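Local coordinates for protein hemin degrading factor (PDB 4MF9) that binds heme and is a heme-trafficking protein of the HemS/ChuX family that probably also degrades heme, at residues R92-V101 and V110-L121; G259-G267 and I333-K341. All coordinates share one frame; numbering follows the deposited sequence.

In the fold
Interaction 1 comes first along the chain and interaction 2 follows without overlap. Interaction 1 falls in the N-terminal HemS/ChuX domain and interaction 2 in the C-terminal one. Their centres lie about 16 Å apart and their nearest atoms about 5 Å apart, so they do not touch. Both reach one antiparallel sheet. Strands 99-101, 107-110 and 117-120 form one end of it. Strand 271-277 comes next and pairs with strand 262-268, which in turn pairs with strand 332-338. Both halves of the protein therefore contribute strands to the same sheet, and both contacts supply residues that touch the heme.

Interaction 1: residues R92-V101 and V110-L121; sequences RKGPYREVTV and VVSPDIDLRLFL. With HEM (protoporphyrin IX containing Fe), chain C.
A cis peptide bond before E98 lies where this residue pairs with V111. Two backbone hydrogen bonds join the two residues. E98 N donates to V111 O at 3.0 Å, nearly straight, and V111 N donates back to E98 O. R97 O points into the same corner, 3.1 Å from S112 CB. The loop 111-116 is tied by its serine. S112 OG accepts from D114 N in an ST turn and donates to I115 O at 2.6 Å. A water adds a bridge from P95 O to I115 N.

Strands 99-101, 107-110 and 117-120 form an antiparallel meander. Strand 99-101 is an edge strand of this sheet, and V99 opposite V110 forms a non-hydrogen-bonded pair. At G94 the chain turns out of the sheet that holds strand 88-93. R92 lies just before the corner. With CG anti to the backbone N (chi1 -159°) and a bend at chi2, its guanidinium is brought over to D114. R92 NH1 makes a salt bridge to D114 OD1 at 2.9 Å, on the anti lone pair. The two flat groups are turned 79° apart. R92 NE is taken by H275.

The Y96 ring crosses V110 and L117 at about right angles. Y96 CE2 lies 3.7 Å from V110 CG2, and Y96 CZ 3.5 Å from L117 CD1. The Y96 hydroxyl bonds to H153. I115 CG1 is set against P95 O and G94 O.

R118 faces the heme. Its chain bends at chi2 (-60°), and CG and CD lie against pyrrole ring C. R118 NE comes 3.0 Å from heme NC. R118 NH1 bonds to D116 OD1 and L117 O, both near the guanidinium plane, which restrains its rotation. V110 N meets L117 O from the other face. Nearby, F120 turns the edge of its ring to heme CBC.

Interaction 2: residues G259-G267 and I333-K341; sequences GLPIMVFVG and IVQLFGARK. With HEM (protoporphyrin IX containing Fe), chain C.
M263 and F337 form a hydrogen-bonded antiparallel pair, as do F265 and Q335. Each pair has two backbone bonds. The straightest runs from F265 N to Q335 O at 2.9 Å, in the carbonyl plane. A339 N donates to P261 O and extends the ladder past the strand end. L336 CA, between the pairs, makes a CA-H...O contact to M263 O. V334 CA, beyond the second pair, makes one to F265 O.

Apolar packing differs on the two faces. V334 CG2 meets both V264 CG1 and V266 CG2 on the face away from the heme. On the other face the side chains of F265 and F337 cross at about a right angle, and their rings meet obliquely, planes 57° apart. F337 CE2 lies 3.7 Å above the F265 ring, offset toward its rim. P261 CB touches A339 CB beyond the end of strand 333-338.

M263, F265 and F337 reach the heme from this second face. F265 CZ is 3.5 Å from heme CHA. One face of the F337 ring is turned to heme CAA. M263 bends at chi3 (74°), and SD and CE both come near the methyl CMA. R340 reaches a heme propionate from the loop after the strand. The modelled approach of its NH2 to O1A is too short for a salt bridge and is doubtful. R340 NH1 bonds to D317 and to E344 O.

Strand 271-277 pairs with strand 262-268 on one side, and strand 320-326 with strand 332-338 on the other. Helices 247-258 and 348-355 cover the sheet face of V264 and L336.

Interaction 1: residues R92-V101 and V110-L121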
loop_
_atom_site.group_PDB
_atom_site.type_symbol
_atom_site.label_atom_id
_atom_site.label_comp_id
_atom_site.label_asym_id
_atom_site.label_seq_id
_atom_site.Cartn_x
_atom_site.Cartn_y
_atom_site.Cartn_z
ATOM N N ARG A 92 7.387 -5.403 4.061
ATOM C CA ARG A 92 7.614 -6.810 3.815
ATOM C C ARG A 92 9.016 -7.059 3.316
ATOM O O ARG A 92 9.495 -6.342 2.507
ATOM C CB ARG A 92 6.626 -7.354 2.821
ATOM C CG ARG A 92 6.408 -8.838 2.813
ATOM C CD ARG A 92 6.178 -9.399 4.189
ATOM N NE ARG A 92 5.710 -10.784 4.176
ATOM C CZ ARG A 92 6.472 -11.842 4.078
ATOM N NH1 ARG A 92 7.773 -11.743 3.930
ATOM N NH2 ARG A 92 5.914 -13.025 4.073
ATOM N N LYS A 93 9.649 -8.106 3.788
ATOM C CA LYS A 93 11.008 -8.430 3.401
ATOM C C LYS A 93 11.100 -9.637 2.499
ATOM O O LYS A 93 10.353 -10.569 2.672
ATOM C CB LYS A 93 11.880 -8.644 4.611
ATOM C CG LYS A 93 12.083 -7.448 5.465
ATOM C CD LYS A 93 13.029 -7.799 6.564
ATOM C CE LYS A 93 12.835 -6.914 7.749
ATOM N NZ LYS A 93 13.785 -7.305 8.816
ATOM N N GLY A 94 12.005 -9.573 1.528
ATOM C CA GLY A 94 12.230 -10.648 0.576
ATOM C C GLY A 94 12.865 -10.131 -0.704
ATOM O O GLY A 94 12.985 -8.928 -0.903
ATOM N N PRO A 95 13.262 -11.040 -1.598
ATOM C CA PRO A 95 13.798 -10.629 -2.900
ATOM C C PRO A 95 12.720 -10.003 -3.790
ATOM O O PRO A 95 11.569 -10.459 -3.764
ATOM C CB PRO A 95 14.264 -11.956 -3.499
ATOM C CG PRO A 95 13.333 -12.975 -2.891
ATOM C CD PRO A 95 13.156 -12.507 -1.473
ATOM N N TYR A 96 13.075 -8.981 -4.569
ATOM C CA TYR A 96 12.094 -8.327 -5.455
ATOM C C TYR A 96 11.861 -9.138 -6.728
ATOM O O TYR A 96 12.360 -8.795 -7.801
ATOM C CB TYR A 96 12.530 -6.893 -5.803
ATOM C CG TYR A 96 11.386 -5.911 -6.015
ATOM C CD1 TYR A 96 10.857 -5.186 -4.944
ATOM C CD2 TYR A 96 10.841 -5.703 -7.283
ATOM C CE1 TYR A 96 9.819 -4.282 -5.134
ATOM C CE2 TYR A 96 9.805 -4.804 -7.479
ATOM C CZ TYR A 96 9.302 -4.100 -6.401
ATOM O OH TYR A 96 8.265 -3.211 -6.607
ATOM N N ARG A 97 11.133 -10.218 -6.592
ATOM C CA ARG A 97 10.745 -11.106 -7.680
ATOM C C ARG A 97 9.478 -11.874 -7.305
ATOM O O ARG A 97 9.193 -11.963 -6.145
ATOM C CB ARG A 97 11.839 -12.115 -7.921
ATOM C CG ARG A 97 12.018 -13.051 -6.774
ATOM C CD ARG A 97 12.803 -14.278 -7.145
ATOM N NE ARG A 97 13.250 -14.933 -5.951
ATOM C CZ ARG A 97 12.690 -16.002 -5.425
ATOM N NH1 ARG A 97 11.638 -16.551 -6.005
ATOM N NH2 ARG A 97 13.169 -16.505 -4.316
ATOM N N GLU A 98 8.742 -12.403 -8.274
ATOM C CA GLU A 98 9.048 -12.392 -9.677
ATOM C C GLU A 98 8.305 -11.270 -10.337
ATOM O O GLU A 98 7.145 -11.163 -10.155
ATOM C CB GLU A 98 8.650 -13.725 -10.328
ATOM C CG GLU A 98 9.338 -14.969 -9.816
ATOM C CD GLU A 98 10.827 -15.021 -10.171
ATOM O OE1 GLU A 98 11.219 -14.450 -11.220
ATOM O OE2 GLU A 98 11.612 -15.630 -9.398
ATOM N N VAL A 99 8.991 -10.416 -11.079
ATOM C CA VAL A 99 8.404 -9.214 -11.660
ATOM C C VAL A 99 7.920 -9.423 -13.095
ATOM O O VAL A 99 8.670 -9.890 -13.942
ATOM C CB VAL A 99 9.414 -8.048 -11.652
ATOM C CG1 VAL A 99 8.842 -6.843 -12.368
ATOM C CG2 VAL A 99 9.792 -7.692 -10.224
ATOM N N THR A 100 6.697 -9.039 -13.369
ATOM C CA THR A 100 6.198 -8.956 -14.725
ATOM C C THR A 100 5.565 -7.610 -14.935
ATOM O O THR A 100 4.898 -7.118 -14.053
ATOM C CB THR A 100 5.191 -10.083 -15.118
ATOM O OG1 THR A 100 4.048 -10.021 -14.283
ATOM C CG2 THR A 100 5.738 -11.399 -15.015
ATOM N N VAL A 101 5.792 -7.019 -16.099
ATOM C CA VAL A 101 5.220 -5.729 -16.471
ATOM C C VAL A 101 4.459 -5.892 -17.786
ATOM O O VAL A 101 4.985 -6.471 -18.745
ATOM C CB VAL A 101 6.318 -4.652 -16.639
ATOM C CG1 VAL A 101 5.726 -3.337 -17.132
ATOM C CG2 VAL A 101 7.062 -4.447 -15.317
ATOM N N VAL A 110 4.489 -8.258 -8.873
ATOM C CA VAL A 110 5.536 -9.023 -8.222
ATOM C C VAL A 110 4.857 -10.142 -7.447
ATOM O O VAL A 110 4.052 -9.891 -6.551
ATOM C CB VAL A 110 6.398 -8.153 -7.303
ATOM C CG1 VAL A 110 7.620 -8.939 -6.839
ATOM C CG2 VAL A 110 6.829 -6.886 -8.034
ATOM N N VAL A 111 5.164 -11.378 -7.817
ATOM C CA VAL A 111 4.443 -12.529 -7.291
ATOM C C VAL A 111 5.439 -13.477 -6.650
ATOM O O VAL A 111 6.384 -13.919 -7.306
ATOM C CB VAL A 111 3.642 -13.252 -8.411
ATOM C CG1 VAL A 111 2.962 -14.491 -7.874
ATOM C CG2 VAL A 111 2.597 -12.319 -9.011
ATOM N N SER A 112 5.229 -13.768 -5.366
ATOM C CA SER A 112 6.143 -14.584 -4.581
ATOM C C SER A 112 5.522 -14.780 -3.198
ATOM O O SER A 112 4.563 -14.093 -2.841
ATOM C CB SER A 112 7.496 -13.878 -4.446
ATOM O OG SER A 112 7.499 -13.032 -3.310
ATOM N N PRO A 113 6.063 -15.717 -2.405
ATOM C CA PRO A 113 5.489 -15.914 -1.070
ATOM C C PRO A 113 5.843 -14.780 -0.106
ATOM O O PRO A 113 5.317 -14.746 1.009
ATOM C CB PRO A 113 6.138 -17.223 -0.599
ATOM C CG PRO A 113 6.690 -17.867 -1.839
ATOM C CD PRO A 113 7.073 -16.738 -2.725
ATOM N N ASP A 114 6.712 -13.862 -0.523
ATOM C CA ASP A 114 7.117 -12.777 0.371
ATOM C C ASP A 114 6.766 -11.402 -0.184
ATOM O O ASP A 114 5.802 -10.778 0.274
ATOM C CB ASP A 114 8.607 -12.881 0.698
ATOM C CG ASP A 114 8.944 -14.159 1.434
ATOM O OD1 ASP A 114 8.807 -14.189 2.672
ATOM O OD2 ASP A 114 9.332 -15.136 0.766
ATOM N N ILE A 115 7.538 -10.924 -1.161
ATOM C CA ILE A 115 7.146 -9.706 -1.860
ATOM C C ILE A 115 6.014 -10.036 -2.841
ATOM O O ILE A 115 6.164 -10.892 -3.721
ATOM C CB ILE A 115 8.335 -9.033 -2.603
ATOM C CG1 ILE A 115 9.524 -8.812 -1.654
ATOM C CG2 ILE A 115 7.883 -7.724 -3.239
ATOM C CD1 ILE A 115 9.209 -7.932 -0.470
ATOM N N ASP A 116 4.884 -9.351 -2.694
ATOM C CA ASP A 116 3.668 -9.679 -3.446
ATOM C C ASP A 116 2.986 -8.342 -3.674
ATOM O O ASP A 116 2.468 -7.734 -2.738
ATOM C CB ASP A 116 2.794 -10.615 -2.596
ATOM C CG ASP A 116 1.635 -11.242 -3.367
ATOM O OD1 ASP A 116 1.685 -11.328 -4.619
ATOM O OD2 ASP A 116 0.672 -11.684 -2.693
ATOM N N LEU A 117 3.025 -7.859 -4.907
ATOM C CA LEU A 117 2.663 -6.480 -5.187
ATOM C C LEU A 117 1.790 -6.396 -6.428
ATOM O O LEU A 117 1.978 -7.153 -7.385
ATOM C CB LEU A 117 3.938 -5.639 -5.422
ATOM C CG LEU A 117 4.896 -5.387 -4.257
ATOM C CD1 LEU A 117 6.253 -4.845 -4.748
ATOM C CD2 LEU A 117 4.293 -4.393 -3.296
ATOM N N ARG A 118 0.849 -5.463 -6.422
ATOM C CA ARG A 118 0.123 -5.125 -7.641
ATOM C C ARG A 118 0.410 -3.664 -7.908
ATOM O O ARG A 118 0.080 -2.797 -7.085
ATOM C CB ARG A 118 -1.384 -5.330 -7.476
ATOM C CG ARG A 118 -1.781 -6.690 -6.918
ATOM C CD ARG A 118 -1.310 -7.849 -7.795
ATOM N NE ARG A 118 -1.635 -9.147 -7.193
ATOM C CZ ARG A 118 -0.747 -9.951 -6.606
ATOM N NH1 ARG A 118 0.542 -9.612 -6.551
ATOM N NH2 ARG A 118 -1.144 -11.108 -6.079
ATOM N N LEU A 119 1.024 -3.391 -9.056
ATOM C CA LEU A 119 1.526 -2.052 -9.360
ATOM C C LEU A 119 0.722 -1.417 -10.481
ATOM O O LEU A 119 0.597 -1.987 -11.570
ATOM C CB LEU A 119 3.016 -2.120 -9.745
ATOM C CG LEU A 119 3.881 -2.993 -8.822
ATOM C CD1 LEU A 119 5.304 -3.176 -9.371
ATOM C CD2 LEU A 119 3.920 -2.423 -7.406
ATOM N N PHE A 120 0.158 -0.246 -10.205
ATOM C CA PHE A 120 -0.622 0.489 -11.203
ATOM C C PHE A 120 0.189 1.689 -11.672
ATOM O O PHE A 120 0.100 2.788 -11.112
ATOM C CB PHE A 120 -1.971 0.894 -10.613
ATOM C CG PHE A 120 -2.700 -0.254 -10.006
ATOM C CD1 PHE A 120 -3.391 -1.150 -10.806
ATOM C CD2 PHE A 120 -2.661 -0.465 -8.637
ATOM C CE1 PHE A 120 -4.045 -2.222 -10.249
ATOM C CE2 PHE A 120 -3.307 -1.534 -8.077
ATOM C CZ PHE A 120 -4.001 -2.411 -8.875
ATOM N N LEU A 121 0.977 1.436 -12.712
ATOM C CA LEU A 121 2.122 2.265 -13.091
ATOM C C LEU A 121 1.765 3.596 -13.731
ATOM O O LEU A 121 2.622 4.474 -13.876
ATOM C CB LEU A 121 3.017 1.480 -14.047
ATOM C CG LEU A 121 3.537 0.163 -13.486
ATOM C CD1 LEU A 121 4.397 -0.540 -14.520
ATOM C CD2 LEU A 121 4.329 0.406 -12.198
HETATM C CHA HEM C . -7.436 -10.410 -4.139
HETATM C CHB HEM C . -4.393 -13.741 -5.577
HETATM C CHC HEM C . -3.377 -11.068 -9.443
HETATM C CHD HEM C . -5.526 -7.358 -7.312
HETATM C C1A HEM C . -6.753 -11.587 -4.248
HETATM C C2A HEM C . -6.929 -12.728 -3.416
HETATM C C3A HEM C . -6.097 -13.651 -3.838
HETATM C C4A HEM C . -5.374 -13.081 -4.885
HETATM C CMA HEM C . -5.932 -15.017 -3.234
HETATM C CAA HEM C . -7.889 -12.920 -2.295
HETATM C CBA HEM C . -8.742 -14.214 -2.314
HETATM C CGA HEM C . -9.752 -14.061 -3.393
HETATM O O1A HEM C . -9.980 -14.968 -4.187
HETATM O O2A HEM C . -10.328 -13.008 -3.458
HETATM C C1B HEM C . -3.898 -13.246 -6.776
HETATM C C2B HEM C . -3.019 -14.040 -7.528
HETATM C C3B HEM C . -2.710 -13.342 -8.630
HETATM C C4B HEM C . -3.441 -12.060 -8.516
HETATM C CMB HEM C . -2.559 -15.423 -7.174
HETATM C CAB HEM C . -1.806 -13.877 -9.691
HETATM C CBB HEM C . -1.047 -13.167 -10.468
HETATM C C1C HEM C . -3.869 -9.833 -9.237
HETATM C C2C HEM C . -3.806 -8.794 -10.142
HETATM C C3C HEM C . -4.416 -7.727 -9.556
HETATM C C4C HEM C . -4.860 -8.111 -8.259
HETATM C CMC HEM C . -3.204 -8.847 -11.513
HETATM C CAC HEM C . -4.565 -6.422 -10.155
HETATM C CBC HEM C . -4.978 -5.466 -9.378
HETATM C C1D HEM C . -6.268 -7.893 -6.251
HETATM C C2D HEM C . -7.201 -7.111 -5.384
HETATM C C3D HEM C . -7.725 -7.984 -4.528
HETATM C C4D HEM C . -7.116 -9.277 -4.856
HETATM C CMD HEM C . -7.547 -5.637 -5.412
HETATM C CAD HEM C . -8.721 -7.674 -3.442
HETATM C CBD HEM C . -10.105 -8.140 -3.894
HETATM C CGD HEM C . -11.325 -7.656 -3.171
HETATM O O1D HEM C . -12.098 -8.521 -2.819
HETATM O O2D HEM C . -11.586 -6.481 -2.966
HETATM N NA HEM C . -5.780 -11.820 -5.145
HETATM N NB HEM C . -4.143 -12.076 -7.384
HETATM N NC HEM C . -4.502 -9.395 -8.149
HETATM N ND HEM C . -6.261 -9.163 -5.877
HETATM FE FE HEM C . -5.294 -10.534 -6.629
HETATM O O HOH W 1 10.086 -12.189 -2.247
#

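Interaction 2: residues G259-G267 and I333-K341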
loop_
_atom_site.group_PDB
_atom_site.type_symbol
_atom_site.label_atom_id
_atom_site.label_comp_id
_atom_site.label_asym_id
_atom_site.label_seq_id
_atom_site.Cartn_x
_atom_site.Cartn_y
_atom_site.Cartn_z
ATOM N N GLY A 259 -2.406 -19.067 14.901
ATOM C CA GLY A 259 -1.460 -19.400 13.845
ATOM C C GLY A 259 -2.112 -19.444 12.477
ATOM O O GLY A 259 -1.534 -19.948 11.509
ATOM N N LEU A 260 -3.316 -18.944 12.373
ATOM C CA LEU A 260 -4.018 -18.946 11.133
ATOM C C LEU A 260 -3.315 -18.065 10.086
ATOM O O LEU A 260 -3.178 -16.913 10.251
ATOM C CB LEU A 260 -5.409 -18.384 11.400
ATOM C CG LEU A 260 -6.406 -17.954 10.373
ATOM C CD1 LEU A 260 -6.469 -19.003 9.326
ATOM C CD2 LEU A 260 -7.776 -17.925 10.991
ATOM N N PRO A 261 -2.974 -18.650 8.989
ATOM C CA PRO A 261 -2.385 -17.892 7.878
ATOM C C PRO A 261 -3.436 -16.985 7.234
ATOM O O PRO A 261 -4.501 -17.443 6.804
ATOM C CB PRO A 261 -1.941 -18.991 6.905
ATOM C CG PRO A 261 -2.866 -20.154 7.211
ATOM C CD PRO A 261 -3.085 -20.090 8.695
ATOM N N ILE A 262 -3.137 -15.692 7.180
ATOM C CA ILE A 262 -4.081 -14.717 6.656
ATOM C C ILE A 262 -3.437 -13.954 5.507
ATOM O O ILE A 262 -2.292 -14.219 5.153
ATOM C CB ILE A 262 -4.491 -13.740 7.747
ATOM C CG1 ILE A 262 -3.255 -13.012 8.276
ATOM C CG2 ILE A 262 -5.195 -14.492 8.886
ATOM C CD1 ILE A 262 -3.561 -11.945 9.309
ATOM N N MET A 263 -4.154 -13.042 4.896
ATOM C CA MET A 263 -3.653 -12.130 3.887
ATOM C C MET A 263 -3.948 -10.712 4.311
ATOM O O MET A 263 -5.038 -10.435 4.695
ATOM C CB MET A 263 -4.283 -12.393 2.536
ATOM C CG MET A 263 -4.055 -13.766 2.003
ATOM S SD MET A 263 -4.761 -14.117 0.425
ATOM C CE MET A 263 -3.621 -13.186 -0.565
ATOM N N VAL A 264 -2.964 -9.849 4.246
ATOM C CA VAL A 264 -3.127 -8.496 4.603
ATOM C C VAL A 264 -2.784 -7.601 3.412
ATOM O O VAL A 264 -1.664 -7.593 3.025
ATOM C CB VAL A 264 -2.215 -8.124 5.811
ATOM C CG1 VAL A 264 -2.353 -6.695 6.171
ATOM C CG2 VAL A 264 -2.462 -9.012 7.010
ATOM N N PHE A 265 -3.770 -6.859 2.912
ATOM C CA PHE A 265 -3.630 -5.979 1.746
ATOM C C PHE A 265 -3.541 -4.543 2.225
ATOM O O PHE A 265 -4.430 -4.068 2.927
ATOM C CB PHE A 265 -4.879 -6.071 0.840
ATOM C CG PHE A 265 -4.953 -7.317 -0.014
ATOM C CD1 PHE A 265 -5.107 -8.572 0.562
ATOM C CD2 PHE A 265 -4.931 -7.220 -1.395
ATOM C CE1 PHE A 265 -5.198 -9.706 -0.234
ATOM C CE2 PHE A 265 -5.016 -8.349 -2.191
ATOM C CZ PHE A 265 -5.143 -9.592 -1.607
ATOM N N VAL A 266 -2.519 -3.850 1.855
ATOM C CA VAL A 266 -2.399 -2.442 2.111
ATOM C C VAL A 266 -1.914 -1.687 0.894
ATOM O O VAL A 266 -0.949 -2.016 0.357
ATOM C CB VAL A 266 -1.427 -2.178 3.298
ATOM C CG1 VAL A 266 -1.101 -0.723 3.449
ATOM C CG2 VAL A 266 -2.023 -2.702 4.593
ATOM N N GLY A 267 -2.624 -0.655 0.528
ATOM C CA GLY A 267 -2.208 0.118 -0.615
ATOM C C GLY A 267 -2.716 1.537 -0.674
ATOM O O GLY A 267 -3.309 2.062 0.273
ATOM N N ILE A 333 -8.109 1.561 4.157
ATOM C CA ILE A 333 -6.881 1.415 4.915
ATOM C C ILE A 333 -6.111 0.115 4.801
ATOM O O ILE A 333 -4.935 0.052 4.506
ATOM C CB ILE A 333 -7.144 1.768 6.404
ATOM C CG1 ILE A 333 -7.688 3.178 6.547
ATOM C CG2 ILE A 333 -5.958 1.501 7.278
ATOM C CD1 ILE A 333 -8.409 3.442 7.826
ATOM N N VAL A 334 -6.837 -0.961 5.045
ATOM C CA VAL A 334 -6.321 -2.278 5.011
ATOM C C VAL A 334 -7.442 -3.292 4.793
ATOM O O VAL A 334 -8.518 -3.006 5.169
ATOM C CB VAL A 334 -5.640 -2.585 6.330
ATOM C CG1 VAL A 334 -6.603 -2.406 7.461
ATOM C CG2 VAL A 334 -4.982 -3.932 6.344
ATOM N N GLN A 335 -7.161 -4.410 4.186
ATOM C CA GLN A 335 -8.137 -5.475 4.008
ATOM C C GLN A 335 -7.535 -6.768 4.472
ATOM O O GLN A 335 -6.393 -7.006 4.219
ATOM C CB GLN A 335 -8.485 -5.689 2.550
ATOM C CG GLN A 335 -9.276 -4.641 1.838
ATOM C CD GLN A 335 -9.433 -5.011 0.361
ATOM O OE1 GLN A 335 -10.490 -5.404 -0.090
ATOM N NE2 GLN A 335 -8.353 -4.943 -0.353
ATOM N N LEU A 336 -8.344 -7.602 5.072
ATOM C CA LEU A 336 -7.927 -8.901 5.496
ATOM C C LEU A 336 -8.704 -10.014 4.798
ATOM O O LEU A 336 -9.880 -9.957 4.750
ATOM C CB LEU A 336 -8.106 -9.025 6.979
ATOM C CG LEU A 336 -6.910 -8.598 7.797
ATOM C CD1 LEU A 336 -6.722 -7.139 7.606
ATOM C CD2 LEU A 336 -7.148 -8.963 9.229
ATOM N N PHE A 337 -8.001 -11.025 4.332
ATOM C CA PHE A 337 -8.661 -12.228 3.837
ATOM C C PHE A 337 -7.999 -13.409 4.529
ATOM O O PHE A 337 -7.021 -13.236 5.282
ATOM C CB PHE A 337 -8.483 -12.401 2.325
ATOM C CG PHE A 337 -9.023 -11.263 1.496
ATOM C CD1 PHE A 337 -10.195 -11.419 0.755
ATOM C CD2 PHE A 337 -8.335 -10.054 1.416
ATOM C CE1 PHE A 337 -10.685 -10.394 -0.022
ATOM C CE2 PHE A 337 -8.824 -9.022 0.631
ATOM C CZ PHE A 337 -10.006 -9.192 -0.082
ATOM N N GLY A 338 -8.514 -14.608 4.263
ATOM C CA GLY A 338 -7.818 -15.820 4.652
ATOM C C GLY A 338 -6.866 -16.218 3.542
ATOM O O GLY A 338 -7.081 -15.892 2.375
ATOM N N ALA A 339 -5.794 -16.913 3.893
ATOM C CA ALA A 339 -4.854 -17.350 2.874
ATOM C C ALA A 339 -5.507 -18.404 1.982
ATOM O O ALA A 339 -6.125 -19.343 2.481
ATOM C CB ALA A 339 -3.588 -17.889 3.525
ATOM N N ARG A 340 -5.336 -18.271 0.680
ATOM C CA ARG A 340 -5.955 -19.122 -0.303
ATOM C C ARG A 340 -5.277 -19.060 -1.692
ATOM O O ARG A 340 -4.896 -18.025 -2.123
ATOM C CB ARG A 340 -7.427 -18.712 -0.363
ATOM C CG ARG A 340 -8.222 -19.002 -1.595
ATOM C CD ARG A 340 -9.599 -18.355 -1.456
ATOM N NE ARG A 340 -9.813 -17.252 -2.382
ATOM C CZ ARG A 340 -9.970 -17.414 -3.673
ATOM N NH1 ARG A 340 -9.965 -18.615 -4.152
ATOM N NH2 ARG A 340 -10.189 -16.395 -4.473
ATOM N N LYS A 341 -5.290 -20.165 -2.408
ATOM C CA LYS A 341 -4.805 -20.219 -3.768
ATOM C C LYS A 341 -5.931 -20.146 -4.758
ATOM O O LYS A 341 -6.953 -20.721 -4.540
ATOM C CB LYS A 341 -4.097 -21.513 -4.007
ATOM C CG LYS A 341 -2.783 -21.616 -3.314
ATOM C CD LYS A 341 -1.679 -21.046 -4.179
ATOM C CE LYS A 341 -1.529 -21.767 -5.519
ATOM N NZ LYS A 341 -1.906 -23.206 -5.455
HETATM C CHA HEM C . -7.436 -10.410 -4.139
HETATM C CHB HEM C . -4.393 -13.741 -5.577
HETATM C CHC HEM C . -3.377 -11.068 -9.443
HETATM C CHD HEM C . -5.526 -7.358 -7.312
HETATM C C1A HEM C . -6.753 -11.587 -4.248
HETATM C C2A HEM C . -6.929 -12.728 -3.416
HETATM C C3A HEM C . -6.097 -13.651 -3.838
HETATM C C4A HEM C . -5.374 -13.081 -4.885
HETATM C CMA HEM C . -5.932 -15.017 -3.234
HETATM C CAA HEM C . -7.889 -12.920 -2.295
HETATM C CBA HEM C . -8.742 -14.214 -2.314
HETATM C CGA HEM C . -9.752 -14.061 -3.393
HETATM O O1A HEM C . -9.980 -14.968 -4.187
HETATM O O2A HEM C . -10.328 -13.008 -3.458
HETATM C C1B HEM C . -3.898 -13.246 -6.776
HETATM C C2B HEM C . -3.019 -14.040 -7.528
HETATM C C3B HEM C . -2.710 -13.342 -8.630
HETATM C C4B HEM C . -3.441 -12.060 -8.516
HETATM C CMB HEM C . -2.559 -15.423 -7.174
HETATM C CAB HEM C . -1.806 -13.877 -9.691
HETATM C CBB HEM C . -1.047 -13.167 -10.468
HETATM C C1C HEM C . -3.869 -9.833 -9.237
HETATM C C2C HEM C . -3.806 -8.794 -10.142
HETATM C C3C HEM C . -4.416 -7.727 -9.556
HETATM C C4C HEM C . -4.860 -8.111 -8.259
HETATM C CMC HEM C . -3.204 -8.847 -11.513
HETATM C CAC HEM C . -4.565 -6.422 -10.155
HETATM C CBC HEM C . -4.978 -5.466 -9.378
HETATM C C1D HEM C . -6.268 -7.893 -6.251
HETATM C C2D HEM C . -7.201 -7.111 -5.384
HETATM C C3D HEM C . -7.725 -7.984 -4.528
HETATM C C4D HEM C . -7.116 -9.277 -4.856
HETATM C CMD HEM C . -7.547 -5.637 -5.412
HETATM C CAD HEM C . -8.721 -7.674 -3.442
HETATM C CBD HEM C . -10.105 -8.140 -3.894
HETATM C CGD HEM C . -11.325 -7.656 -3.171
HETATM O O1D HEM C . -12.098 -8.521 -2.819
HETATM O O2D HEM C . -11.586 -6.481 -2.966
HETATM N NA HEM C . -5.780 -11.820 -5.145
HETATM N NB HEM C . -4.143 -12.076 -7.384
HETATM N NC HEM C . -4.502 -9.395 -8.149
HETATM N ND HEM C . -6.261 -9.163 -5.877
HETATM FE FE HEM C . -5.294 -10.534 -6.629
#